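Local coordinates for hypothetical 39.9 kDa protein (Saccharomyces cerevisiae, PDB 2GA8) that acts as an ATP-dependent P-loop kinase that could take part in assembling the endoplasmic reticulum membrane, at residues A[76-82]-A[108-112]; A[165-171]-A[181-185]; A[299-304]-A[323-327]. Residues are numbered along the deposited sequence.

Contact 1 (A[76-82]-A[108-112]); sequences VDSLKTL and PVKYS
Residues 80-82 run parallel to strand 109-111, with T81 paired to K110 (CA-CA 4.9 Å). Two backbone hydrogen bonds embrace K110, as in any parallel pairing: K110 N donates to K80 O (3.1 Å) and L82 N to K110 O (2.7 Å). V76 to L79 form a type I turn closed by L79 N to V76 O at 3.2 Å, while a water bridges K80 N (3.0 Å) and P108 O (2.8 Å). Strand 80-81, helix 84-92 and strand 109-111 make a beta-alpha-beta unit, and 80-81 is an outermost strand of the mixed sheet; strand 109-111 pairs antiparallel on its other side with 123-125. K110, chi1 near +60° and the rest of its chain t, stretches past L79 so that NZ donates to V76 O (2.7 Å), tying turn to strand. Apolar contacts complete the interface: L79 CD1 meets P108 CB at 4.1 Å, L82 CB meets V109 CG2 at 4.0 Å, and L82 CD2 lies 4.0 Å from Y111 CD2, beside V87 of the helix.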
ATOM      1  N   VAL A  76      -6.686   2.431  16.294  1.00 28.66           N
ATOM      2  CA  VAL A  76      -6.892   3.858  16.102  1.00 31.36           C
ATOM      3  C   VAL A  76      -7.303   4.633  17.347  1.00 31.75           C
ATOM      4  O   VAL A  76      -8.032   5.620  17.259  1.00 31.14           O
ATOM      5  CB  VAL A  76      -7.926   4.108  14.986  1.00 32.45           C
ATOM      6  CG1 VAL A  76      -7.379   3.601  13.660  1.00 34.92           C
ATOM      7  CG2 VAL A  76      -9.235   3.406  15.319  1.00 32.44           C
ATOM      8  N   ASP A  77      -6.825   4.189  18.505  1.00 32.04           N
ATOM      9  CA  ASP A  77      -7.134   4.860  19.761  1.00 33.99           C
ATOM     10  C   ASP A  77      -6.440   6.224  19.812  1.00 32.32           C
ATOM     11  O   ASP A  77      -6.916   7.148  20.468  1.00 32.50           O
ATOM     12  CB  ASP A  77      -6.672   4.000  20.940  1.00 37.18           C
ATOM     13  CG  ASP A  77      -5.206   3.618  20.842  1.00 39.91           C
ATOM     14  OD1 ASP A  77      -4.351   4.529  20.838  1.00 42.40           O
ATOM     15  OD2 ASP A  77      -4.908   2.407  20.765  1.00 42.86           O
ATOM     16  N   SER A  78      -5.317   6.340  19.109  1.00 32.26           N
ATOM     17  CA  SER A  78      -4.542   7.579  19.072  1.00 31.88           C
ATOM     18  C   SER A  78      -5.191   8.653  18.198  1.00 30.69           C
ATOM     19  O   SER A  78      -4.777   9.812  18.217  1.00 30.29           O
ATOM     20  CB  SER A  78      -3.129   7.299  18.549  1.00 33.97           C
ATOM     21  OG  SER A  78      -2.470   6.325  19.337  1.00 37.74           O
ATOM     22  N   LEU A  79      -6.203   8.263  17.430  1.00 27.91           N
ATOM     23  CA  LEU A  79      -6.892   9.195  16.547  1.00 26.77           C
ATOM     24  C   LEU A  79      -8.107   9.820  17.211  1.00 26.48           C
ATOM     25  O   LEU A  79      -8.774   9.183  18.021  1.00 25.71           O
ATOM     26  CB  LEU A  79      -7.340   8.483  15.272  1.00 24.53           C
ATOM     27  CG  LEU A  79      -6.257   7.894  14.367  1.00 20.13           C
ATOM     28  CD1 LEU A  79      -6.925   7.350  13.108  1.00 22.21           C
ATOM     29  CD2 LEU A  79      -5.228   8.961  14.015  1.00 20.94           C
ATOM     30  N   LYS A  80      -8.397  11.069  16.865  1.00 26.97           N
ATOM     31  CA  LYS A  80      -9.553  11.734  17.441  1.00 27.28           C
ATOM     32  C   LYS A  80     -10.796  11.249  16.705  1.00 27.80           C
ATOM     33  O   LYS A  80     -10.745  10.934  15.511  1.00 27.07           O
ATOM     34  CB  LYS A  80      -9.423  13.259  17.332  1.00 29.59           C
ATOM     35  CG  LYS A  80     -10.163  13.889  16.164  1.00 32.66           C
ATOM     36  CD  LYS A  80     -10.054  15.411  16.207  1.00 35.12           C
ATOM     37  CE  LYS A  80     -10.878  16.057  15.104  1.00 35.44           C
ATOM     38  NZ  LYS A  80     -12.325  15.739  15.256  1.00 35.94           N
ATOM     39  N   THR A  81     -11.909  11.174  17.424  1.00 25.74           N
ATOM     40  CA  THR A  81     -13.156  10.717  16.834  1.00 25.72           C
ATOM     41  C   THR A  81     -13.856  11.838  16.085  1.00 25.91           C
ATOM     42  O   THR A  81     -13.977  12.956  16.590  1.00 26.36           O
ATOM     43  CB  THR A  81     -14.119  10.181  17.922  1.00 26.41           C
ATOM     44  OG1 THR A  81     -13.492   9.102  18.623  1.00 28.79           O
ATOM     45  CG2 THR A  81     -15.412   9.684  17.299  1.00 27.25           C
ATOM     46  N   LEU A  82     -14.298  11.545  14.869  1.00 25.27           N
ATOM     47  CA  LEU A  82     -15.024  12.527  14.086  1.00 25.43           C
ATOM     48  C   LEU A  82     -16.424  12.473  14.680  1.00 26.12           C
ATOM     49  O   LEU A  82     -17.175  11.531  14.424  1.00 26.83           O
ATOM     50  CB  LEU A  82     -15.063  12.121  12.610  1.00 23.49           C
ATOM     51  CG  LEU A  82     -15.682  13.133  11.641  1.00 22.41           C
ATOM     52  CD1 LEU A  82     -14.912  14.452  11.696  1.00 23.84           C
ATOM     53  CD2 LEU A  82     -15.659  12.564  10.235  1.00 23.52           C
ATOM     54  N   PRO A 108      -5.604  12.150  10.447  1.00 16.03           N
ATOM     55  CA  PRO A 108      -6.689  11.205  10.175  1.00 16.32           C
ATOM     56  C   PRO A 108      -7.635  11.168  11.368  1.00 16.30           C
ATOM     57  O   PRO A 108      -7.209  11.348  12.511  1.00 16.07           O
ATOM     58  CB  PRO A 108      -5.957   9.877   9.999  1.00 15.20           C
ATOM     59  CG  PRO A 108      -4.615  10.290   9.476  1.00 16.03           C
ATOM     60  CD  PRO A 108      -4.290  11.496  10.321  1.00 16.35           C
ATOM     61  N   VAL A 109      -8.913  10.946  11.094  1.00 18.47           N
ATOM     62  CA  VAL A 109      -9.919  10.863  12.143  1.00 19.15           C
ATOM     63  C   VAL A 109     -10.702   9.565  11.959  1.00 20.44           C
ATOM     64  O   VAL A 109     -10.730   8.995  10.865  1.00 18.47           O
ATOM     65  CB  VAL A 109     -10.874  12.083  12.111  1.00 18.95           C
ATOM     66  CG1 VAL A 109     -10.088  13.354  12.401  1.00 20.84           C
ATOM     67  CG2 VAL A 109     -11.559  12.187  10.758  1.00 18.98           C
ATOM     68  N   LYS A 110     -11.334   9.102  13.033  1.00 20.65           N
ATOM     69  CA  LYS A 110     -12.092   7.856  13.005  1.00 22.40           C
ATOM     70  C   LYS A 110     -13.562   8.048  13.354  1.00 24.08           C
ATOM     71  O   LYS A 110     -13.948   9.066  13.925  1.00 23.54           O
ATOM     72  CB  LYS A 110     -11.489   6.873  14.004  1.00 23.89           C
ATOM     73  CG  LYS A 110     -11.599   7.360  15.444  1.00 23.74           C
ATOM     74  CD  LYS A 110     -10.911   6.434  16.425  1.00 28.35           C
ATOM     75  CE  LYS A 110     -11.006   6.982  17.841  1.00 28.38           C
ATOM     76  NZ  LYS A 110     -10.203   6.179  18.808  1.00 32.16           N
ATOM     77  N   TYR A 111     -14.371   7.051  13.008  1.00 25.25           N
ATOM     78  CA  TYR A 111     -15.798   7.066  13.309  1.00 26.50           C
ATOM     79  C   TYR A 111     -16.436   5.725  12.972  1.00 29.57           C
ATOM     80  O   TYR A 111     -15.951   4.992  12.109  1.00 26.22           O
ATOM     81  CB  TYR A 111     -16.505   8.199  12.553  1.00 24.30           C
ATOM     82  CG  TYR A 111     -16.558   8.042  11.052  1.00 23.74           C
ATOM     83  CD1 TYR A 111     -17.596   7.342  10.438  1.00 22.61           C
ATOM     84  CD2 TYR A 111     -15.572   8.601  10.242  1.00 23.71           C
ATOM     85  CE1 TYR A 111     -17.653   7.207   9.056  1.00 22.81           C
ATOM     86  CE2 TYR A 111     -15.617   8.473   8.859  1.00 22.69           C
ATOM     87  CZ  TYR A 111     -16.658   7.775   8.273  1.00 23.21           C
ATOM     88  OH  TYR A 111     -16.701   7.649   6.908  1.00 23.27           O
ATOM     89  N   SER A 112     -17.518   5.405  13.672  1.00 32.31           N
ATOM     90  CA  SER A 112     -18.231   4.152  13.457  1.00 37.24           C
ATOM     91  C   SER A 112     -19.054   4.216  12.177  1.00 38.92           C
ATOM     92  O   SER A 112     -19.956   5.046  12.049  1.00 40.18           O
ATOM     93  CB  SER A 112     -19.144   3.861  14.648  1.00 37.68           C
ATOM     94  OG  SER A 112     -18.399   3.838  15.853  1.00 41.70           O
TER
HETATM   95  O   HOH W   1      -6.723  12.663  14.912  1.00 23.13           O

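Contact 2 (A[165-171]-A[181-185])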
ATOM      1  N   HIS A 165      -5.287   7.322  -4.238  1.00 14.15           N
ATOM      2  CA  HIS A 165      -5.305   8.425  -5.182  1.00 16.90           C
ATOM      3  C   HIS A 165      -6.509   9.279  -4.779  1.00 16.34           C
ATOM      4  O   HIS A 165      -7.582   8.747  -4.487  1.00 16.82           O
ATOM      5  CB  HIS A 165      -5.502   7.888  -6.602  1.00 21.86           C
ATOM      6  CG  HIS A 165      -5.029   8.818  -7.671  1.00 27.44           C
ATOM      7  ND1 HIS A 165      -3.693   9.035  -7.932  1.00 31.57           N
ATOM      8  CD2 HIS A 165      -5.713   9.600  -8.538  1.00 30.29           C
ATOM      9  CE1 HIS A 165      -3.575   9.912  -8.914  1.00 31.93           C
ATOM     10  NE2 HIS A 165      -4.786  10.270  -9.299  1.00 31.77           N
ATOM     11  N   LEU A 166      -6.340  10.594  -4.737  1.00 15.36           N
ATOM     12  CA  LEU A 166      -7.459  11.455  -4.375  1.00 14.92           C
ATOM     13  C   LEU A 166      -8.518  11.332  -5.466  1.00 15.53           C
ATOM     14  O   LEU A 166      -8.188  11.167  -6.643  1.00 15.28           O
ATOM     15  CB  LEU A 166      -6.990  12.904  -4.241  1.00 14.79           C
ATOM     16  CG  LEU A 166      -6.031  13.140  -3.072  1.00 13.11           C
ATOM     17  CD1 LEU A 166      -5.484  14.560  -3.118  1.00 14.83           C
ATOM     18  CD2 LEU A 166      -6.763  12.872  -1.765  1.00 13.51           C
ATOM     19  N   SER A 167      -9.787  11.394  -5.076  1.00 16.45           N
ATOM     20  CA  SER A 167     -10.873  11.276  -6.041  1.00 17.51           C
ATOM     21  C   SER A 167     -10.894  12.472  -6.977  1.00 18.41           C
ATOM     22  O   SER A 167     -10.363  13.538  -6.660  1.00 19.01           O
ATOM     23  CB  SER A 167     -12.224  11.175  -5.329  1.00 16.62           C
ATOM     24  OG  SER A 167     -12.553  12.396  -4.693  1.00 18.61           O
ATOM     25  N   ARG A 168     -11.520  12.291  -8.130  1.00 20.08           N
ATOM     26  CA  ARG A 168     -11.611  13.363  -9.106  1.00 22.07           C
ATOM     27  C   ARG A 168     -12.373  14.550  -8.527  1.00 22.83           C
ATOM     28  O   ARG A 168     -12.023  15.703  -8.787  1.00 23.46           O
ATOM     29  CB  ARG A 168     -12.288  12.852 -10.376  1.00 24.48           C
ATOM     30  CG  ARG A 168     -11.465  11.807 -11.124  1.00 28.17           C
ATOM     31  CD  ARG A 168     -12.202  11.283 -12.349  1.00 31.49           C
ATOM     32  NE  ARG A 168     -13.514  10.747 -12.002  1.00 35.53           N
ATOM     33  CZ  ARG A 168     -14.660  11.185 -12.518  1.00 39.28           C
ATOM     34  NH1 ARG A 168     -15.810  10.640 -12.143  1.00 41.05           N
ATOM     35  NH2 ARG A 168     -14.656  12.166 -13.411  1.00 40.15           N
ATOM     36  N   ARG A 169     -13.411  14.277  -7.739  1.00 22.86           N
ATOM     37  CA  ARG A 169     -14.191  15.354  -7.135  1.00 24.04           C
ATOM     38  C   ARG A 169     -13.349  16.063  -6.083  1.00 24.13           C
ATOM     39  O   ARG A 169     -13.537  17.247  -5.815  1.00 22.77           O
ATOM     40  CB  ARG A 169     -15.474  14.816  -6.497  1.00 26.35           C
ATOM     41  CG  ARG A 169     -16.306  15.900  -5.818  1.00 32.89           C
ATOM     42  CD  ARG A 169     -17.669  15.401  -5.338  1.00 37.39           C
ATOM     43  NE  ARG A 169     -18.593  15.128  -6.438  1.00 42.53           N
ATOM     44  CZ  ARG A 169     -18.601  14.011  -7.161  1.00 44.74           C
ATOM     45  NH1 ARG A 169     -17.732  13.040  -6.907  1.00 46.02           N
ATOM     46  NH2 ARG A 169     -19.481  13.865  -8.143  1.00 46.35           N
ATOM     47  N   CYS A 170     -12.420  15.328  -5.485  1.00 22.35           N
ATOM     48  CA  CYS A 170     -11.540  15.900  -4.481  1.00 22.90           C
ATOM     49  C   CYS A 170     -10.585  16.867  -5.188  1.00 21.73           C
ATOM     50  O   CYS A 170     -10.325  17.972  -4.711  1.00 19.83           O
ATOM     51  CB  CYS A 170     -10.755  14.781  -3.791  1.00 24.81           C
ATOM     52  SG  CYS A 170      -9.899  15.273  -2.288  1.00 29.22           S
ATOM     53  N   LEU A 171     -10.074  16.449  -6.339  1.00 22.37           N
ATOM     54  CA  LEU A 171      -9.151  17.283  -7.097  1.00 24.02           C
ATOM     55  C   LEU A 171      -9.830  18.562  -7.585  1.00 25.10           C
ATOM     56  O   LEU A 171      -9.161  19.564  -7.841  1.00 25.81           O
ATOM     57  CB  LEU A 171      -8.582  16.497  -8.283  1.00 23.00           C
ATOM     58  CG  LEU A 171      -7.758  15.247  -7.940  1.00 24.12           C
ATOM     59  CD1 LEU A 171      -7.275  14.599  -9.221  1.00 25.73           C
ATOM     60  CD2 LEU A 171      -6.572  15.620  -7.052  1.00 23.25           C
ATOM     61  N   HIS A 181      -5.516  17.699 -11.847  1.00 54.04           N
ATOM     62  CA  HIS A 181      -6.057  16.742 -12.811  1.00 52.94           C
ATOM     63  C   HIS A 181      -5.014  16.562 -13.904  1.00 51.73           C
ATOM     64  O   HIS A 181      -4.695  15.443 -14.302  1.00 51.56           O
ATOM     65  CB  HIS A 181      -7.349  17.259 -13.451  1.00 53.56           C
ATOM     66  CG  HIS A 181      -8.513  17.332 -12.512  1.00 54.10           C
ATOM     67  ND1 HIS A 181      -8.633  18.309 -11.548  1.00 54.39           N
ATOM     68  CD2 HIS A 181      -9.617  16.555 -12.400  1.00 53.86           C
ATOM     69  CE1 HIS A 181      -9.763  18.134 -10.885  1.00 54.86           C
ATOM     70  NE2 HIS A 181     -10.378  17.076 -11.383  1.00 53.71           N
ATOM     71  N   LYS A 182      -4.496  17.688 -14.381  1.00 50.51           N
ATOM     72  CA  LYS A 182      -3.481  17.705 -15.426  1.00 49.58           C
ATOM     73  C   LYS A 182      -2.239  16.971 -14.936  1.00 47.73           C
ATOM     74  O   LYS A 182      -1.538  16.325 -15.715  1.00 48.28           O
ATOM     75  CB  LYS A 182      -3.140  19.159 -15.786  1.00 51.07           C
ATOM     76  CG  LYS A 182      -2.082  19.342 -16.870  1.00 52.51           C
ATOM     77  CD  LYS A 182      -0.670  19.181 -16.324  1.00 54.18           C
ATOM     78  CE  LYS A 182       0.377  19.446 -17.399  1.00 54.95           C
ATOM     79  NZ  LYS A 182       0.323  20.846 -17.907  1.00 55.52           N
ATOM     80  N   ARG A 183      -1.974  17.072 -13.638  1.00 45.32           N
ATOM     81  CA  ARG A 183      -0.815  16.419 -13.049  1.00 43.21           C
ATOM     82  C   ARG A 183      -1.243  15.318 -12.083  1.00 40.45           C
ATOM     83  O   ARG A 183      -0.563  15.045 -11.095  1.00 39.01           O
ATOM     84  CB  ARG A 183       0.050  17.451 -12.320  1.00 44.81           C
ATOM     85  CG  ARG A 183       1.385  16.909 -11.839  1.00 47.85           C
ATOM     86  CD  ARG A 183       2.231  17.983 -11.178  1.00 49.47           C
ATOM     87  NE  ARG A 183       3.422  17.412 -10.554  1.00 51.28           N
ATOM     88  CZ  ARG A 183       4.334  18.118  -9.893  1.00 52.37           C
ATOM     89  NH1 ARG A 183       4.200  19.432  -9.771  1.00 53.96           N
ATOM     90  NH2 ARG A 183       5.376  17.507  -9.344  1.00 52.21           N
ATOM     91  N   ARG A 184      -2.378  14.689 -12.369  1.00 38.11           N
ATOM     92  CA  ARG A 184      -2.868  13.616 -11.516  1.00 35.93           C
ATOM     93  C   ARG A 184      -1.831  12.501 -11.573  1.00 33.98           C
ATOM     94  O   ARG A 184      -1.468  12.035 -12.650  1.00 34.01           O
ATOM     95  CB  ARG A 184      -4.225  13.104 -12.009  1.00 37.16           C
ATOM     96  CG  ARG A 184      -5.076  12.513 -10.894  1.00 37.05           C
ATOM     97  CD  ARG A 184      -6.355  11.841 -11.396  1.00 36.79           C
ATOM     98  NE  ARG A 184      -7.145  11.326 -10.277  1.00 35.66           N
ATOM     99  CZ  ARG A 184      -8.167  10.481 -10.395  1.00 36.06           C
ATOM    100  NH1 ARG A 184      -8.538  10.044 -11.591  1.00 32.32           N
ATOM    101  NH2 ARG A 184      -8.811  10.063  -9.311  1.00 32.71           N
ATOM    102  N   GLY A 185      -1.349  12.091 -10.406  1.00 30.68           N
ATOM    103  CA  GLY A 185      -0.340  11.054 -10.348  1.00 25.92           C
ATOM    104  C   GLY A 185       0.887  11.601  -9.644  1.00 22.78           C
ATOM    105  O   GLY A 185       1.826  10.868  -9.353  1.00 23.67           O
TER
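A long arginine can fasten one loop to another by using the plane, one face and the stem of its side chain together, and R184 does so here. Hydrogen bonding comes first: R184 NH2 donates to the carbonyl L166 O at 3.0 Å, almost in line. A second, weak bond runs from H181 NE2 to R168 O (3.4 Å), while ND1 of H181 is held by P177 O. Within 165-171, S167 is the N-cap of helix 168-171, its OG accepting from C170 N at 3.0 Å; within 181-185, a type I turn brings R184 N to H181 O (3.1 Å).

Packing is the other component. One face of the R184 guanidinium is covered by R168, whose CG is 3.4 Å from R184 NH1, and L171 CD1 approaches R184 NE at 3.4 Å. L171 CB sits over the face of the H181 ring, 3.7 Å from its centroid, in a CH-pi contact.

Charge reaches beyond the pair, since D248 forms salt bridges with both R168 and R184, and K247 O takes R184 NH1. The contact thus joins the start of helix 168-171, just after strand 156-160, to the loop between helices 178-181 and 192-206, with strand 248-256 alongside.

Contact 3 (A[299-304]-A[323-327]); sequences YEATEE and REKFR. With SO4 (sulfate ion), chain H.
This is a helix-helix contact in which an edge-to-face aromatic pair and a salt-bridge network work side by side, joining the first turns of helix 299-312 to helix 319-328. The local axes approach to 9.9 Å and their N-to-C directions differ by 122°; E303 and R323 come closest in backbone, with CA atoms 6.1 Å apart. Both segments are regular alpha-helix, as in E303 N to Y299 O (2.7 Å) and R327 N to R323 O (2.9 Å).

F326, chi1 t, points at the partner helix. Its edge meets the face of Y299 (also t) in a T-shaped stack, centroids 5.3 Å apart and planes at 64°, while E303 CA lies over the F326 ring, 3.6 Å from its centroid, as a CH-pi contact. T302 CG2 lies 4.1 Å from F326 CZ.

R323, chi1 m, then chi2 and chi3 t, with chi4 near -72°, gives a hydrogen-bonded salt bridge from NH1 to E303 OE1 (3.2 Å) and a long one from NH2 to E304 OE2 (3.9 Å). R327 NH2 makes a salt bridge, with a weak hydrogen bond, to E324 OE1 (2.9 Å) in its own helix, and R327 NH1 donates to sulfate O2 (2.9 Å), an ion probably from the crystallisation liquor.

Helix 299-312 follows strand 290-296 of the parallel sheet, T302 OG1 bonding D298 O between them, while V306 and L332 also touch F326.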
ATOM      1  N   TYR A 299      15.073   2.337 -19.795  1.00 22.76           N
ATOM      2  CA  TYR A 299      14.420   3.517 -20.341  1.00 23.60           C
ATOM      3  C   TYR A 299      13.581   3.286 -21.597  1.00 23.96           C
ATOM      4  O   TYR A 299      12.380   3.550 -21.605  1.00 22.17           O
ATOM      5  CB  TYR A 299      15.448   4.609 -20.632  1.00 23.03           C
ATOM      6  CG  TYR A 299      14.831   5.980 -20.791  1.00 24.23           C
ATOM      7  CD1 TYR A 299      14.550   6.768 -19.677  1.00 23.11           C
ATOM      8  CD2 TYR A 299      14.514   6.487 -22.053  1.00 24.59           C
ATOM      9  CE1 TYR A 299      13.977   8.026 -19.808  1.00 23.42           C
ATOM     10  CE2 TYR A 299      13.932   7.749 -22.195  1.00 24.41           C
ATOM     11  CZ  TYR A 299      13.673   8.512 -21.066  1.00 24.25           C
ATOM     12  OH  TYR A 299      13.134   9.772 -21.188  1.00 27.05           O
ATOM     13  N   GLU A 300      14.219   2.805 -22.658  1.00 25.87           N
ATOM     14  CA  GLU A 300      13.521   2.573 -23.917  1.00 27.38           C
ATOM     15  C   GLU A 300      12.280   1.695 -23.816  1.00 25.11           C
ATOM     16  O   GLU A 300      11.215   2.061 -24.318  1.00 25.08           O
ATOM     17  CB  GLU A 300      14.485   1.983 -24.949  1.00 30.76           C
ATOM     18  CG  GLU A 300      15.299   3.031 -25.692  1.00 37.52           C
ATOM     19  CD  GLU A 300      14.447   3.867 -26.632  1.00 41.36           C
ATOM     20  OE1 GLU A 300      14.993   4.783 -27.286  1.00 44.76           O
ATOM     21  OE2 GLU A 300      13.228   3.608 -26.720  1.00 45.25           O
ATOM     22  N   ALA A 301      12.416   0.538 -23.176  1.00 24.79           N
ATOM     23  CA  ALA A 301      11.294  -0.382 -23.031  1.00 22.43           C
ATOM     24  C   ALA A 301      10.177   0.223 -22.188  1.00 21.81           C
ATOM     25  O   ALA A 301       8.995   0.012 -22.457  1.00 21.55           O
ATOM     26  CB  ALA A 301      11.766  -1.686 -22.407  1.00 23.54           C
ATOM     27  N   THR A 302      10.551   0.973 -21.160  1.00 19.27           N
ATOM     28  CA  THR A 302       9.555   1.582 -20.301  1.00 18.56           C
ATOM     29  C   THR A 302       8.880   2.739 -21.023  1.00 18.33           C
ATOM     30  O   THR A 302       7.673   2.942 -20.899  1.00 18.18           O
ATOM     31  CB  THR A 302      10.189   2.084 -18.995  1.00 18.99           C
ATOM     32  OG1 THR A 302      10.844   0.991 -18.340  1.00 21.71           O
ATOM     33  CG2 THR A 302       9.117   2.649 -18.071  1.00 17.85           C
ATOM     34  N   GLU A 303       9.662   3.494 -21.789  1.00 18.62           N
ATOM     35  CA  GLU A 303       9.120   4.616 -22.539  1.00 18.81           C
ATOM     36  C   GLU A 303       8.043   4.103 -23.487  1.00 19.90           C
ATOM     37  O   GLU A 303       6.964   4.686 -23.602  1.00 18.32           O
ATOM     38  CB  GLU A 303      10.223   5.287 -23.351  1.00 21.65           C
ATOM     39  CG  GLU A 303       9.752   6.466 -24.171  1.00 21.80           C
ATOM     40  CD  GLU A 303      10.841   6.995 -25.073  1.00 26.41           C
ATOM     41  OE1 GLU A 303      11.188   6.303 -26.051  1.00 28.15           O
ATOM     42  OE2 GLU A 303      11.356   8.095 -24.796  1.00 27.29           O
ATOM     43  N   GLU A 304       8.344   2.999 -24.165  1.00 19.05           N
ATOM     44  CA  GLU A 304       7.402   2.413 -25.107  1.00 22.23           C
ATOM     45  C   GLU A 304       6.169   1.899 -24.384  1.00 21.22           C
ATOM     46  O   GLU A 304       5.045   2.086 -24.849  1.00 20.13           O
ATOM     47  CB  GLU A 304       8.050   1.259 -25.874  1.00 25.79           C
ATOM     48  CG  GLU A 304       7.103   0.614 -26.882  1.00 30.94           C
ATOM     49  CD  GLU A 304       7.650  -0.672 -27.458  1.00 35.33           C
ATOM     50  OE1 GLU A 304       7.822  -1.642 -26.690  1.00 40.10           O
ATOM     51  OE2 GLU A 304       7.906  -0.715 -28.679  1.00 39.19           O
ATOM     52  N   ARG A 323       5.390   8.995 -26.393  1.00 16.42           N
ATOM     53  CA  ARG A 323       6.812   8.972 -26.055  1.00 18.90           C
ATOM     54  C   ARG A 323       7.252  10.371 -25.626  1.00 20.30           C
ATOM     55  O   ARG A 323       8.046  10.529 -24.694  1.00 20.03           O
ATOM     56  CB  ARG A 323       7.648   8.518 -27.262  1.00 21.30           C
ATOM     57  CG  ARG A 323       7.434   7.069 -27.699  1.00 24.24           C
ATOM     58  CD  ARG A 323       8.231   6.756 -28.974  1.00 27.74           C
ATOM     59  NE  ARG A 323       8.017   5.395 -29.472  1.00 28.51           N
ATOM     60  CZ  ARG A 323       8.490   4.297 -28.888  1.00 32.33           C
ATOM     61  NH1 ARG A 323       9.214   4.388 -27.779  1.00 32.29           N
ATOM     62  NH2 ARG A 323       8.242   3.102 -29.412  1.00 33.42           N
ATOM     63  N   GLU A 324       6.730  11.385 -26.310  1.00 20.31           N
ATOM     64  CA  GLU A 324       7.065  12.770 -25.998  1.00 24.53           C
ATOM     65  C   GLU A 324       6.616  13.135 -24.590  1.00 23.36           C
ATOM     66  O   GLU A 324       7.355  13.778 -23.847  1.00 23.14           O
ATOM     67  CB  GLU A 324       6.414  13.719 -27.006  1.00 27.04           C
ATOM     68  CG  GLU A 324       6.530  15.198 -26.638  1.00 33.52           C
ATOM     69  CD  GLU A 324       7.969  15.672 -26.532  1.00 36.95           C
ATOM     70  OE1 GLU A 324       8.684  15.643 -27.557  1.00 40.91           O
ATOM     71  OE2 GLU A 324       8.388  16.076 -25.424  1.00 38.33           O
ATOM     72  N   LYS A 325       5.401  12.732 -24.227  1.00 22.06           N
ATOM     73  CA  LYS A 325       4.878  13.020 -22.896  1.00 22.66           C
ATOM     74  C   LYS A 325       5.750  12.341 -21.846  1.00 20.26           C
ATOM     75  O   LYS A 325       6.005  12.898 -20.779  1.00 20.49           O
ATOM     76  CB  LYS A 325       3.433  12.530 -22.766  1.00 23.77           C
ATOM     77  CG  LYS A 325       2.843  12.767 -21.385  1.00 30.15           C
ATOM     78  CD  LYS A 325       1.390  12.348 -21.295  1.00 32.85           C
ATOM     79  CE  LYS A 325       0.853  12.564 -19.887  1.00 33.99           C
ATOM     80  NZ  LYS A 325      -0.578  12.176 -19.765  1.00 37.27           N
ATOM     81  N   PHE A 326       6.198  11.130 -22.152  1.00 18.24           N
ATOM     82  CA  PHE A 326       7.046  10.374 -21.241  1.00 17.76           C
ATOM     83  C   PHE A 326       8.365  11.110 -21.021  1.00 18.43           C
ATOM     84  O   PHE A 326       8.800  11.301 -19.889  1.00 17.52           O
ATOM     85  CB  PHE A 326       7.331   8.989 -21.821  1.00 17.35           C
ATOM     86  CG  PHE A 326       8.180   8.119 -20.938  1.00 16.45           C
ATOM     87  CD1 PHE A 326       7.612   7.403 -19.886  1.00 16.95           C
ATOM     88  CD2 PHE A 326       9.550   7.995 -21.171  1.00 16.12           C
ATOM     89  CE1 PHE A 326       8.389   6.578 -19.087  1.00 16.24           C
ATOM     90  CE2 PHE A 326      10.338   7.174 -20.376  1.00 16.83           C
ATOM     91  CZ  PHE A 326       9.759   6.461 -19.332  1.00 16.97           C
ATOM     92  N   ARG A 327       8.998  11.521 -22.114  1.00 19.30           N
ATOM     93  CA  ARG A 327      10.279  12.212 -22.029  1.00 20.99           C
ATOM     94  C   ARG A 327      10.231  13.556 -21.310  1.00 22.84           C
ATOM     95  O   ARG A 327      11.168  13.905 -20.586  1.00 23.41           O
ATOM     96  CB  ARG A 327      10.859  12.421 -23.431  1.00 24.50           C
ATOM     97  CG  ARG A 327      11.121  11.138 -24.203  1.00 25.99           C
ATOM     98  CD  ARG A 327      11.941  11.435 -25.452  1.00 31.00           C
ATOM     99  NE  ARG A 327      11.304  12.432 -26.311  1.00 33.90           N
ATOM    100  CZ  ARG A 327      10.587  12.140 -27.394  1.00 34.93           C
ATOM    101  NH1 ARG A 327      10.415  10.875 -27.756  1.00 35.38           N
ATOM    102  NH2 ARG A 327      10.046  13.113 -28.114  1.00 33.70           N
TER
HETATM  103  S   SO4 H 404      10.166   9.938 -31.451  1.00 60.05           S
HETATM  104  O1  SO4 H 404       9.440  11.097 -32.003  1.00 59.72           O
HETATM  105  O2  SO4 H 404       9.577   9.562 -30.151  1.00 60.76           O
HETATM  106  O3  SO4 H 404      10.059   8.798 -32.382  1.00 60.33           O
HETATM  107  O4  SO4 H 404      11.587  10.289 -31.263  1.00 59.19           O

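In the fold
The three contacts follow one another along the chain. Contact 1 illustrates how a P-loop kinase core can carry a peripheral element: it lies at the edge of the mixed sheet, away from the nucleotide site, with its centre about 43 Å from that of contact 3, on opposite sides of the chain's centre. The centre of contact 2 is about 25 Å from that of contact 1 and 23 Å from that of contact 3, whose nearest atoms are about 6 Å away. In the ATP site assigned by similarity, G34 comes within about 4 Å of the T302 side chain and P33 within about 8 Å of G185, nearest parts compared. Contact 3 thus lies beside the P-loop and contact 2 near it, consistent with positions around the nucleotide site.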